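Local structure of cytokinin riboside 5'-monophosphate phosphoribohydrolase (5WQ3) at residues V50-S55 and F149-A154; P68-V73 and D100-T105; L129-P134 and F153-M158; N193-L198 and K240-A245. The protein is an enzyme of the LOG-type family within the SLOG clan, with a Rossmann-like fold built around a central parallel beta sheet. All coordinates share one frame; numbering follows the deposited sequence.

Contact 1: V50-S55 and F149-A154; sequences VLRIQS and FRYFFA
The CA atoms of Ile53 and Tyr151 come within 7.2 Å of each other where helix 46-64 passes the start of helix 152-162, with Tyr151 at the N-cap position of the latter. The contact thus lays the first modelled helix of this Rossmann-like chain against a strand-to-helix turn. The Tyr151 ring is sandwiched: Ile53 CG1 sits over one face, 3.8 Å from the ring centroid and 10° off the normal, a CH-pi contact, while Arg150 CG lies over the centre of the opposite face. At the ring's edge Arg52 CB touches Tyr151 OH at 3.6 Å. From there the Arg52 chain bends at chi3 (69°), which brings its NH1 to 3.7 Å from Arg150 CB and sets Arg150 CG over one guanidinium face. Two like charges consequently lie close, Arg52 NH2 and Arg150 NE being 4.3 Å apart with guanidinium planes only 13° from parallel. Salt bridges from Arg150 to Glu132 and to Glu223 of a second subunit probably offset the repulsion. Glu56, one turn along helix 46-64, accepts hydrogen bonds from the backbone N of Arg150 and Tyr151. Ile53 also meets the edge of the Phe153 ring, with CD1 3.8 Å from Phe153 CZ.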
loop_
_atom_site.group_PDB
_atom_site.type_symbol
_atom_site.label_atom_id
_atom_site.label_comp_id
_atom_site.label_asym_id
_atom_site.label_seq_id
_atom_site.Cartn_x
_atom_site.Cartn_y
_atom_site.Cartn_z
ATOM N N VAL C 50 -7.138 58.675 4.794
ATOM C CA VAL C 50 -6.822 60.098 5.081
ATOM C C VAL C 50 -6.016 60.234 6.393
ATOM O O VAL C 50 -5.006 60.973 6.462
ATOM C CB VAL C 50 -8.149 60.895 5.044
ATOM C CG1 VAL C 50 -8.088 62.162 5.820
ATOM C CG2 VAL C 50 -8.540 61.136 3.554
ATOM N N LEU C 51 -6.421 59.497 7.435
ATOM C CA LEU C 51 -5.640 59.485 8.680
ATOM C C LEU C 51 -4.223 58.955 8.453
ATOM O O LEU C 51 -3.235 59.498 8.974
ATOM C CB LEU C 51 -6.360 58.698 9.749
ATOM C CG LEU C 51 -7.692 59.295 10.244
ATOM C CD1 LEU C 51 -8.330 58.408 11.292
ATOM C CD2 LEU C 51 -7.441 60.663 10.845
ATOM N N ARG C 52 -4.113 57.880 7.688
ATOM C CA ARG C 52 -2.818 57.282 7.403
ATOM C C ARG C 52 -1.949 58.244 6.618
ATOM O O ARG C 52 -0.760 58.422 6.921
ATOM C CB ARG C 52 -2.945 56.030 6.590
ATOM C CG ARG C 52 -3.383 54.844 7.345
ATOM C CD ARG C 52 -3.074 53.601 6.543
ATOM N NE ARG C 52 -1.653 53.304 6.426
ATOM C CZ ARG C 52 -1.190 52.132 5.936
ATOM N NH1 ARG C 52 0.108 51.871 5.877
ATOM N NH2 ARG C 52 -2.047 51.183 5.539
ATOM N N ILE C 53 -2.537 58.844 5.604
ATOM C CA ILE C 53 -1.838 59.924 4.839
ATOM C C ILE C 53 -1.309 61.034 5.748
ATOM O O ILE C 53 -0.133 61.347 5.740
ATOM C CB ILE C 53 -2.730 60.452 3.706
ATOM C CG1 ILE C 53 -2.905 59.377 2.614
ATOM C CG2 ILE C 53 -2.116 61.651 2.976
ATOM C CD1 ILE C 53 -4.067 59.702 1.707
ATOM N N GLN C 54 -2.157 61.549 6.633
ATOM C CA GLN C 54 -1.776 62.592 7.538
ATOM C C GLN C 54 -0.637 62.130 8.389
ATOM O O GLN C 54 0.295 62.846 8.673
ATOM C CB GLN C 54 -2.978 63.015 8.455
ATOM C CG GLN C 54 -2.560 64.170 9.339
ATOM C CD GLN C 54 -3.645 64.755 10.266
ATOM O OE1 GLN C 54 -3.668 64.480 11.452
ATOM N NE2 GLN C 54 -4.495 65.607 9.722
ATOM N N SER C 55 -0.685 60.905 8.779
ATOM C CA SER C 55 0.316 60.300 9.670
ATOM C C SER C 55 1.688 60.279 9.035
ATOM O O SER C 55 2.693 60.518 9.697
ATOM C CB SER C 55 -0.138 58.854 10.022
ATOM O OG SER C 55 0.650 58.265 11.028
ATOM N N PHE C 149 7.732 54.714 3.849
ATOM C CA PHE C 149 6.484 55.352 3.453
ATOM C C PHE C 149 5.663 54.363 2.660
ATOM O O PHE C 149 6.156 53.660 1.778
ATOM C CB PHE C 149 6.725 56.584 2.546
ATOM C CG PHE C 149 7.410 57.725 3.236
ATOM C CD1 PHE C 149 8.765 57.755 3.355
ATOM C CD2 PHE C 149 6.674 58.738 3.838
ATOM C CE1 PHE C 149 9.391 58.791 4.042
ATOM C CE2 PHE C 149 7.274 59.799 4.481
ATOM C CZ PHE C 149 8.641 59.829 4.601
ATOM N N ARG C 150 4.412 54.281 3.022
ATOM C CA ARG C 150 3.409 53.631 2.218
ATOM C C ARG C 150 3.003 54.426 0.938
ATOM O O ARG C 150 2.672 53.843 -0.072
ATOM C CB ARG C 150 2.194 53.389 3.162
ATOM C CG ARG C 150 0.839 53.351 2.497
ATOM C CD ARG C 150 0.722 52.057 1.780
ATOM N NE ARG C 150 -0.642 51.668 1.480
ATOM C CZ ARG C 150 -0.955 50.419 1.161
ATOM N NH1 ARG C 150 0.016 49.502 1.137
ATOM N NH2 ARG C 150 -2.212 50.081 0.877
ATOM N N TYR C 151 2.952 55.755 1.016
ATOM C CA TYR C 151 2.362 56.570 -0.007
ATOM C C TYR C 151 3.467 57.231 -0.812
ATOM O O TYR C 151 4.207 58.071 -0.302
ATOM C CB TYR C 151 1.476 57.612 0.656
ATOM C CG TYR C 151 0.288 56.933 1.304
ATOM C CD1 TYR C 151 -0.744 56.367 0.530
ATOM C CD2 TYR C 151 0.193 56.842 2.672
ATOM C CE1 TYR C 151 -1.845 55.763 1.135
ATOM C CE2 TYR C 151 -0.885 56.191 3.266
ATOM C CZ TYR C 151 -1.893 55.671 2.501
ATOM O OH TYR C 151 -2.950 55.049 3.156
ATOM N N PHE C 152 3.585 56.842 -2.075
ATOM C CA PHE C 152 4.556 57.401 -3.024
ATOM C C PHE C 152 4.557 58.928 -2.990
ATOM O O PHE C 152 5.595 59.568 -2.961
ATOM C CB PHE C 152 4.148 56.866 -4.399
ATOM C CG PHE C 152 5.249 56.722 -5.366
ATOM C CD1 PHE C 152 6.177 55.697 -5.235
ATOM C CD2 PHE C 152 5.332 57.578 -6.479
ATOM C CE1 PHE C 152 7.224 55.564 -6.150
ATOM C CE2 PHE C 152 6.359 57.432 -7.418
ATOM C CZ PHE C 152 7.307 56.432 -7.248
ATOM N N PHE C 153 3.383 59.530 -2.883
ATOM C CA PHE C 153 3.277 60.977 -2.945
ATOM C C PHE C 153 3.808 61.684 -1.719
ATOM O O PHE C 153 4.349 62.767 -1.842
ATOM C CB PHE C 153 1.863 61.465 -3.287
ATOM C CG PHE C 153 0.784 60.887 -2.428
ATOM C CD1 PHE C 153 0.194 59.659 -2.767
ATOM C CD2 PHE C 153 0.365 61.528 -1.283
ATOM C CE1 PHE C 153 -0.805 59.120 -1.989
ATOM C CE2 PHE C 153 -0.618 60.986 -0.485
ATOM C CZ PHE C 153 -1.217 59.787 -0.843
ATOM N N ALA C 154 3.681 61.072 -0.542
ATOM C CA ALA C 154 4.339 61.614 0.622
ATOM C C ALA C 154 5.832 61.532 0.559
ATOM O O ALA C 154 6.542 62.465 0.945
ATOM C CB ALA C 154 3.886 60.929 1.867
#

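Contact 2: P68-V73 and D100-T105; sequences PKAVTV and DYAVVT
Lys69 lies over one face of the Tyr101 ring just ahead of the paired strands, its NZ 4.8 Å from the ring centroid and 23° off the normal, a cation-pi arrangement. Both residues flank the strands of a beta-alpha-beta unit, strand 70-74, helix 84-98 and strand 102-105, within the Rossmann-like parallel sheet. From a crowded first torsion, with CG between the backbone N and the carbonyl carbon, the Lys69 chain runs out fully extended, and its CE passes 3.2 Å from Asp100 O. A water accepts from Lys69 NZ and also hydrogen-bonds to Tyr101 OH, which has a further partner in His246. Val71 CG2 comes in off-centre, 3.7 Å from Tyr101 CD1, so aliphatic groups of alternate residues brace the ring. Asp100, with positive phi, is the C-prime residue of the Schellman motif that ends helix 84-98, and a second water donates to both Asp100 O and Lys69 O.

The backbones pair in parallel, the short strand axes differing by 31°. Donors alternate between the strands: Ala102 N binds Lys69 O and Val104 N binds Val71 O, while Val71 N returns a bond to Ala102 O at 3.0 Å. Val73 N to Val104 O, 2.8 Å, runs nearly along the C=O axis (172°), whereas the other three donors lie in the carbonyl planes at more bent angles. Ala70, Thr72, Ala102 and Val104 share one sheet face; Val71 and Val103 take the other, which helix 84-98 covers through Leu96. On the first face Ala70 CB meets Ala102 CB at 3.8 Å.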
loop_
_atom_site.group_PDB
_atom_site.type_symbol
_atom_site.label_atom_id
_atom_site.label_comp_id
_atom_site.label_asym_id
_atom_site.label_seq_id
_atom_site.Cartn_x
_atom_site.Cartn_y
_atom_site.Cartn_z
ATOM N N PRO C 68 20.207 68.945 8.096
ATOM C CA PRO C 68 21.187 69.859 7.545
ATOM C C PRO C 68 21.082 69.913 6.001
ATOM O O PRO C 68 20.327 69.179 5.400
ATOM C CB PRO C 68 22.514 69.168 7.909
ATOM C CG PRO C 68 22.168 67.699 7.854
ATOM C CD PRO C 68 20.784 67.628 8.429
ATOM N N LYS C 69 21.871 70.764 5.371
ATOM C CA LYS C 69 21.840 70.833 3.914
ATOM C C LYS C 69 22.072 69.431 3.285
ATOM O O LYS C 69 22.809 68.603 3.826
ATOM C CB LYS C 69 22.807 71.904 3.419
ATOM C CG LYS C 69 24.253 71.455 3.484
ATOM C CD LYS C 69 25.078 72.572 2.822
ATOM C CE LYS C 69 26.527 72.432 3.172
ATOM N NZ LYS C 69 27.170 73.671 2.709
ATOM N N ALA C 70 21.408 69.159 2.160
ATOM C CA ALA C 70 21.266 67.816 1.630
ATOM C C ALA C 70 21.066 67.795 0.140
ATOM O O ALA C 70 20.494 68.745 -0.413
ATOM C CB ALA C 70 20.118 67.090 2.335
ATOM N N VAL C 71 21.578 66.709 -0.481
ATOM C CA VAL C 71 21.351 66.366 -1.843
ATOM C C VAL C 71 20.638 65.017 -1.906
ATOM O O VAL C 71 21.053 64.088 -1.243
ATOM C CB VAL C 71 22.696 66.258 -2.580
ATOM C CG1 VAL C 71 22.463 65.906 -4.045
ATOM C CG2 VAL C 71 23.405 67.591 -2.451
ATOM N N THR C 72 19.639 64.921 -2.766
ATOM C CA THR C 72 18.994 63.669 -3.087
ATOM C C THR C 72 19.644 63.056 -4.313
ATOM O O THR C 72 19.828 63.698 -5.299
ATOM C CB THR C 72 17.467 63.793 -3.347
ATOM O OG1 THR C 72 16.805 64.353 -2.243
ATOM C CG2 THR C 72 16.860 62.446 -3.595
ATOM N N VAL C 73 19.974 61.792 -4.209
ATOM C CA VAL C 73 20.544 61.030 -5.396
ATOM C C VAL C 73 19.564 59.869 -5.737
ATOM O O VAL C 73 19.123 59.144 -4.860
ATOM C CB VAL C 73 21.942 60.430 -5.084
ATOM C CG1 VAL C 73 22.589 59.818 -6.342
ATOM C CG2 VAL C 73 22.827 61.513 -4.510
ATOM N N ASP C 100 30.210 68.741 2.776
ATOM C CA ASP C 100 29.300 68.968 3.884
ATOM C C ASP C 100 27.807 68.810 3.554
ATOM O O ASP C 100 26.974 69.453 4.188
ATOM C CB ASP C 100 29.582 70.313 4.547
ATOM C CG ASP C 100 31.077 70.472 4.893
ATOM O OD1 ASP C 100 31.657 69.488 5.424
ATOM O OD2 ASP C 100 31.665 71.530 4.538
ATOM N N TYR C 101 27.476 67.935 2.617
ATOM C CA TYR C 101 26.028 67.606 2.340
ATOM C C TYR C 101 25.629 66.283 2.966
ATOM O O TYR C 101 26.373 65.348 2.973
ATOM C CB TYR C 101 25.735 67.574 0.823
ATOM C CG TYR C 101 25.758 68.953 0.206
ATOM C CD1 TYR C 101 24.644 69.761 0.255
ATOM C CD2 TYR C 101 26.894 69.427 -0.447
ATOM C CE1 TYR C 101 24.629 71.002 -0.323
ATOM C CE2 TYR C 101 26.924 70.659 -1.000
ATOM C CZ TYR C 101 25.812 71.462 -0.923
ATOM O OH TYR C 101 25.828 72.682 -1.510
ATOM N N ALA C 102 24.457 66.226 3.536
ATOM C CA ALA C 102 23.762 64.930 3.729
ATOM C C ALA C 102 23.367 64.355 2.379
ATOM O O ALA C 102 23.145 65.099 1.448
ATOM C CB ALA C 102 22.510 65.112 4.600
ATOM N N VAL C 103 23.324 63.024 2.272
ATOM C CA VAL C 103 22.995 62.344 1.055
ATOM C C VAL C 103 21.732 61.557 1.341
ATOM O O VAL C 103 21.724 60.730 2.276
ATOM C CB VAL C 103 24.122 61.411 0.663
ATOM C CG1 VAL C 103 23.719 60.466 -0.453
ATOM C CG2 VAL C 103 25.353 62.246 0.299
ATOM N N VAL C 104 20.687 61.869 0.600
ATOM C CA VAL C 104 19.364 61.291 0.730
ATOM C C VAL C 104 19.060 60.445 -0.496
ATOM O O VAL C 104 19.244 60.926 -1.649
ATOM C CB VAL C 104 18.311 62.386 0.779
ATOM C CG1 VAL C 104 16.904 61.834 1.026
ATOM C CG2 VAL C 104 18.677 63.379 1.845
ATOM N N THR C 105 18.577 59.205 -0.258
ATOM C CA THR C 105 18.150 58.330 -1.367
ATOM C C THR C 105 16.797 57.727 -1.092
ATOM O O THR C 105 16.318 57.788 0.022
ATOM C CB THR C 105 19.071 57.146 -1.535
ATOM O OG1 THR C 105 19.025 56.327 -0.338
ATOM C CG2 THR C 105 20.443 57.590 -1.815
HETATM O O HOH W 1 27.240 74.452 -0.113
HETATM O O HOH W 2 24.820 68.826 5.827
#

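Contact 3: L129-P134 and F153-M158; sequences LGIELP and FARKTM. With EDO (1,2-ethanediol), chain L.
The last residues of strand 126-131, inside the parallel sheet, meet the helix that follows strand 145-149, its neighbour and the outermost strand of this chain's sheet. Strand segment 129-131 and helix segment 153-158 run nearly antiparallel, 160° between their directions, with axes 9.0 Å apart at closest approach. Arg155 makes the polar link. It reaches out with CG anti to the backbone N, bends at chi2 and chi3, and grips one carbonyl oxygen side-on with two nitrogens: NE to Leu129 O at 2.9 Å and NH2 to Leu129 O at 3.2 Å. The NE bond is the straighter, with 155° at the hydrogen. Leu129 O lies close to the guanidinium plane for both donors, yet NE stands 36° out of the carbonyl plane while NH2 lies in it. Ile131 then closes over one guanidinium face, its CB over the centre of the plane, 3.7 Å from Arg155 CZ, with CG2 beside NH2, so apolar carbons cover that face of a buried charged group.

In this Rossmann-like alpha/beta layering, the grip ties helix 152-162 to the carboxyl end of the sheet, where Arg155 NH2 also has a weak bond to Gly106 O just beyond strand 102-105. One helical turn further on, Leu129 CD1 packs against Met158 CB at 3.6 Å, the two side chains crossing at about a right angle, and Phe149 from strand 145-149 touches both of them as well as Arg155. On a different side of the helix Thr157 OG1 donates to Phe153 O at 3.0 Å, while a bound 1,2-ethanediol, probably from the crystallisation liquor, gives Thr157 OG1 a weak bond from its O1 at 3.4 Å.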
loop_
_atom_site.group_PDB
_atom_site.type_symbol
_atom_site.label_atom_id
_atom_site.label_comp_id
_atom_site.label_asym_id
_atom_site.label_seq_id
_atom_site.Cartn_x
_atom_site.Cartn_y
_atom_site.Cartn_z
ATOM N N LEU C 129 14.746 57.153 2.398
ATOM C CA LEU C 129 13.296 57.350 2.534
ATOM C C LEU C 129 12.705 56.311 1.634
ATOM O O LEU C 129 12.633 56.496 0.428
ATOM C CB LEU C 129 12.861 58.735 2.133
ATOM C CG LEU C 129 13.654 59.955 2.658
ATOM C CD1 LEU C 129 13.016 61.245 2.178
ATOM C CD2 LEU C 129 13.776 60.002 4.170
ATOM N N GLY C 130 12.370 55.163 2.235
ATOM C CA GLY C 130 11.896 54.044 1.473
ATOM C C GLY C 130 10.435 54.095 1.107
ATOM O O GLY C 130 9.609 54.777 1.757
ATOM N N ILE C 131 10.100 53.289 0.117
ATOM C CA ILE C 131 8.736 53.049 -0.264
ATOM C C ILE C 131 8.404 51.588 0.031
ATOM O O ILE C 131 9.162 50.712 -0.308
ATOM C CB ILE C 131 8.560 53.388 -1.738
ATOM C CG1 ILE C 131 7.121 53.290 -2.143
ATOM C CG2 ILE C 131 9.391 52.464 -2.574
ATOM C CD1 ILE C 131 6.299 54.409 -1.596
ATOM N N GLU C 132 7.307 51.339 0.716
ATOM C CA GLU C 132 6.994 49.987 1.111
ATOM C C GLU C 132 6.536 49.234 -0.091
ATOM O O GLU C 132 5.618 49.624 -0.738
ATOM C CB GLU C 132 6.029 49.917 2.273
ATOM C CG GLU C 132 4.594 49.838 1.906
ATOM C CD GLU C 132 3.697 49.819 3.134
ATOM O OE1 GLU C 132 4.189 50.035 4.253
ATOM O OE2 GLU C 132 2.506 49.585 2.965
ATOM N N LEU C 133 7.245 48.169 -0.396
ATOM C CA LEU C 133 6.909 47.377 -1.537
ATOM C C LEU C 133 6.939 45.884 -1.263
ATOM O O LEU C 133 7.758 45.385 -0.509
ATOM C CB LEU C 133 7.836 47.675 -2.688
ATOM C CG LEU C 133 7.429 48.795 -3.607
ATOM C CD1 LEU C 133 8.088 48.649 -4.941
ATOM C CD2 LEU C 133 5.944 48.952 -3.769
ATOM N N PRO C 134 5.974 45.169 -1.976
ATOM C CA PRO C 134 6.084 43.710 -1.813
ATOM C C PRO C 134 7.483 43.161 -2.016
ATOM O O PRO C 134 8.113 43.389 -3.032
ATOM C CB PRO C 134 5.187 43.157 -2.914
ATOM C CG PRO C 134 4.954 44.254 -3.852
ATOM C CD PRO C 134 4.782 45.384 -2.925
ATOM N N PHE C 153 3.383 59.530 -2.883
ATOM C CA PHE C 153 3.277 60.977 -2.945
ATOM C C PHE C 153 3.808 61.684 -1.719
ATOM O O PHE C 153 4.349 62.767 -1.842
ATOM C CB PHE C 153 1.863 61.465 -3.287
ATOM C CG PHE C 153 0.784 60.887 -2.428
ATOM C CD1 PHE C 153 0.194 59.659 -2.767
ATOM C CD2 PHE C 153 0.365 61.528 -1.283
ATOM C CE1 PHE C 153 -0.805 59.120 -1.989
ATOM C CE2 PHE C 153 -0.618 60.986 -0.485
ATOM C CZ PHE C 153 -1.217 59.787 -0.843
ATOM N N ALA C 154 3.681 61.072 -0.542
ATOM C CA ALA C 154 4.339 61.614 0.622
ATOM C C ALA C 154 5.832 61.532 0.559
ATOM O O ALA C 154 6.542 62.465 0.945
ATOM C CB ALA C 154 3.886 60.929 1.867
ATOM N N ARG C 155 6.317 60.379 0.183
ATOM C CA ARG C 155 7.728 60.212 0.051
ATOM C C ARG C 155 8.326 61.267 -0.928
ATOM O O ARG C 155 9.374 61.851 -0.621
ATOM C CB ARG C 155 8.004 58.850 -0.445
ATOM C CG ARG C 155 9.435 58.541 -0.489
ATOM C CD ARG C 155 9.547 57.716 -1.728
ATOM N NE ARG C 155 10.592 56.771 -1.621
ATOM C CZ ARG C 155 10.965 56.025 -2.622
ATOM N NH1 ARG C 155 10.378 56.120 -3.794
ATOM N NH2 ARG C 155 11.945 55.225 -2.445
ATOM N N LYS C 156 7.672 61.516 -2.065
ATOM C CA LYS C 156 8.206 62.465 -3.082
ATOM C C LYS C 156 8.225 63.900 -2.558
ATOM O O LYS C 156 9.115 64.667 -2.897
ATOM C CB LYS C 156 7.409 62.408 -4.397
ATOM C CG LYS C 156 7.624 61.200 -5.327
ATOM C CD LYS C 156 6.481 61.186 -6.380
ATOM C CE LYS C 156 6.930 60.780 -7.785
ATOM N NZ LYS C 156 5.937 61.166 -8.851
ATOM N N THR C 157 7.250 64.296 -1.732
ATOM C CA THR C 157 7.298 65.562 -1.120
ATOM C C THR C 157 8.572 65.743 -0.251
ATOM O O THR C 157 9.125 66.844 -0.237
ATOM C CB THR C 157 6.044 65.749 -0.216
ATOM O OG1 THR C 157 4.891 65.581 -1.045
ATOM C CG2 THR C 157 5.967 67.088 0.335
ATOM N N MET C 158 8.988 64.703 0.500
ATOM C CA MET C 158 10.082 64.821 1.439
ATOM C C MET C 158 11.368 65.102 0.675
ATOM O O MET C 158 12.188 65.874 1.154
ATOM C CB MET C 158 10.257 63.558 2.240
ATOM C CG MET C 158 9.090 63.078 3.110
ATOM S SD MET C 158 8.439 64.343 4.121
ATOM C CE MET C 158 6.749 63.746 4.354
HETATM C C1 EDO L . 5.909 66.017 -4.574
HETATM O O1 EDO L . 5.325 67.161 -3.988
HETATM C C2 EDO L . 5.356 65.900 -5.968
HETATM O O2 EDO L . 4.599 64.705 -6.043
#

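Contact 4: N193-L198 and K240-A245; sequences NFPIVL and KFIVDA
Pro195 wedges its ring against helix 235-246, with CB 3.7 Å from Phe241 CE2 and CG 3.8 Å from Ala245 CB, two residues one turn apart on the helix. This is sheet-on-helix packing of the Rossmann-like alpha/beta kind, strand segment 196-198 and helix segment 240-245 running at 172° with axes 9.4 Å apart. Two residues along, Val197 points the same way, and its CG2 branch lies 3.9 Å from Phe241 CD2 and 4.2 Å from Ile242 CG1. Phe241, with CG anti to the backbone N (chi1 -177°), slides past Val197 in the opposite direction and so spans both Pro195 and Val197.

A second shell surrounds these groups. The backbones of Pro195 and Val197 are hydrogen-bonded to strand 166-168, and Ile242 reaches Val167 of that strand and Tyr101. Phe194 and Ile196 point away from helix 235-246 and pack on helix 173-188. Where the strand is entered, Asn193 adopts positive phi (60°), and a water bridges the gap: it accepts from Asn193 ND2 at 2.8 Å and donates to Ala245 O at 2.7 Å.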
loop_
_atom_site.group_PDB
_atom_site.type_symbol
_atom_site.label_atom_id
_atom_site.label_comp_id
_atom_site.label_asym_id
_atom_site.label_seq_id
_atom_site.Cartn_x
_atom_site.Cartn_y
_atom_site.Cartn_z
ATOM N N ASN C 193 16.990 77.778 -6.724
ATOM C CA ASN C 193 18.389 77.510 -6.427
ATOM C C ASN C 193 18.568 76.034 -6.134
ATOM O O ASN C 193 19.129 75.641 -5.062
ATOM C CB ASN C 193 18.875 78.328 -5.239
ATOM C CG ASN C 193 18.793 79.837 -5.472
ATOM O OD1 ASN C 193 18.198 80.577 -4.666
ATOM N ND2 ASN C 193 19.442 80.301 -6.527
ATOM N N PHE C 194 18.049 75.233 -7.066
ATOM C CA PHE C 194 17.886 73.791 -6.847
ATOM C C PHE C 194 18.562 73.132 -8.028
ATOM O O PHE C 194 17.914 72.869 -8.990
ATOM C CB PHE C 194 16.415 73.427 -6.774
ATOM C CG PHE C 194 16.130 72.108 -6.116
ATOM C CD1 PHE C 194 16.442 70.910 -6.749
ATOM C CD2 PHE C 194 15.527 72.059 -4.861
ATOM C CE1 PHE C 194 16.226 69.688 -6.135
ATOM C CE2 PHE C 194 15.279 70.831 -4.239
ATOM C CZ PHE C 194 15.627 69.631 -4.884
ATOM N N PRO C 195 19.866 72.919 -7.958
ATOM C CA PRO C 195 20.592 72.375 -9.127
ATOM C C PRO C 195 20.257 70.905 -9.418
ATOM O O PRO C 195 19.885 70.121 -8.533
ATOM C CB PRO C 195 22.063 72.579 -8.747
ATOM C CG PRO C 195 22.055 72.656 -7.268
ATOM C CD PRO C 195 20.788 73.367 -6.929
ATOM N N ILE C 196 20.397 70.525 -10.689
ATOM C CA ILE C 196 19.943 69.261 -11.132
ATOM C C ILE C 196 21.080 68.751 -11.965
ATOM O O ILE C 196 21.513 69.445 -12.916
ATOM C CB ILE C 196 18.675 69.363 -12.003
ATOM C CG1 ILE C 196 17.489 69.961 -11.207
ATOM C CG2 ILE C 196 18.359 67.969 -12.572
ATOM C CD1 ILE C 196 16.323 70.322 -12.084
ATOM N N VAL C 197 21.576 67.585 -11.603
ATOM C CA VAL C 197 22.734 67.036 -12.325
ATOM C C VAL C 197 22.456 65.639 -12.808
ATOM O O VAL C 197 21.857 64.833 -12.050
ATOM C CB VAL C 197 23.980 66.947 -11.433
ATOM C CG1 VAL C 197 25.182 66.478 -12.272
ATOM C CG2 VAL C 197 24.257 68.284 -10.798
ATOM N N LEU C 198 22.834 65.352 -14.081
ATOM C CA LEU C 198 22.718 63.983 -14.599
ATOM C C LEU C 198 24.137 63.427 -14.768
ATOM O O LEU C 198 24.961 64.080 -15.378
ATOM C CB LEU C 198 21.899 63.895 -15.951
ATOM C CG LEU C 198 20.561 64.721 -16.096
ATOM C CD1 LEU C 198 19.926 64.540 -17.442
ATOM C CD2 LEU C 198 19.514 64.380 -15.049
ATOM N N LYS C 240 30.968 70.416 -7.377
ATOM C CA LYS C 240 31.243 71.838 -7.589
ATOM C C LYS C 240 30.119 72.631 -8.235
ATOM O O LYS C 240 29.926 73.773 -7.874
ATOM C CB LYS C 240 32.538 72.031 -8.448
ATOM C CG LYS C 240 33.059 73.457 -8.406
ATOM C CD LYS C 240 34.273 73.674 -9.354
ATOM C CE LYS C 240 35.011 74.984 -9.005
ATOM N NZ LYS C 240 34.185 76.175 -9.310
ATOM N N PHE C 241 29.375 72.052 -9.182
ATOM C CA PHE C 241 28.238 72.727 -9.759
ATOM C C PHE C 241 27.210 73.020 -8.636
ATOM O O PHE C 241 26.663 74.059 -8.540
ATOM C CB PHE C 241 27.647 71.819 -10.782
ATOM C CG PHE C 241 26.494 72.399 -11.534
ATOM C CD1 PHE C 241 26.693 73.227 -12.629
ATOM C CD2 PHE C 241 25.186 72.051 -11.166
ATOM C CE1 PHE C 241 25.607 73.727 -13.357
ATOM C CE2 PHE C 241 24.125 72.519 -11.870
ATOM C CZ PHE C 241 24.314 73.355 -12.987
ATOM N N ILE C 242 27.018 72.071 -7.793
ATOM C CA ILE C 242 26.061 72.199 -6.646
ATOM C C ILE C 242 26.515 73.232 -5.622
ATOM O O ILE C 242 25.791 74.182 -5.298
ATOM C CB ILE C 242 25.850 70.810 -6.023
ATOM C CG1 ILE C 242 25.236 69.901 -7.087
ATOM C CG2 ILE C 242 24.910 70.854 -4.769
ATOM C CD1 ILE C 242 25.081 68.457 -6.649
ATOM N N VAL C 243 27.730 73.081 -5.141
ATOM C CA VAL C 243 28.339 74.082 -4.261
ATOM C C VAL C 243 28.229 75.516 -4.788
ATOM O O VAL C 243 27.778 76.448 -4.079
ATOM C CB VAL C 243 29.827 73.742 -3.996
ATOM C CG1 VAL C 243 30.530 74.937 -3.346
ATOM C CG2 VAL C 243 29.924 72.474 -3.181
ATOM N N ASP C 244 28.636 75.688 -6.052
ATOM C CA ASP C 244 28.595 76.971 -6.663
ATOM C C ASP C 244 27.170 77.467 -6.810
ATOM O O ASP C 244 26.895 78.645 -6.598
ATOM C CB ASP C 244 29.249 76.954 -8.076
ATOM C CG ASP C 244 30.739 76.894 -7.999
ATOM O OD1 ASP C 244 31.252 76.946 -6.842
ATOM O OD2 ASP C 244 31.423 76.717 -9.061
ATOM N N ALA C 245 26.253 76.588 -7.180
ATOM C CA ALA C 245 24.866 77.010 -7.298
ATOM C C ALA C 245 24.295 77.463 -5.937
ATOM O O ALA C 245 23.399 78.290 -5.900
ATOM C CB ALA C 245 24.024 75.881 -7.838
HETATM O O HOH W 3 21.381 78.560 -7.649
#

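How the contacts relate
From the N terminus, helix 46-64 opens the long loop that contact 1 closes at the start of helix 152-162. Contact 2 is nested inside it, closing the shorter loop from strand 70-74 to strand 102-105. Contact 3 opens later, on strand 126-131, and ends on the same helix as contact 1, sharing Phe153 and Ala154; Phe149 N and O pair with Gly130 O and Glu132 N between them. Thr105 O to Leu129 N, 2.9 Å, links contacts 2 and 3 as neighbouring strands. Contact 4, in series, closes the loop from strand 196-199 to helix 235-246, about 30 Å from contact 1 between centres and across the chain's centre. It packs on contact 2 through Ile242 CG2 and Tyr101 OH, 3.8 Å apart.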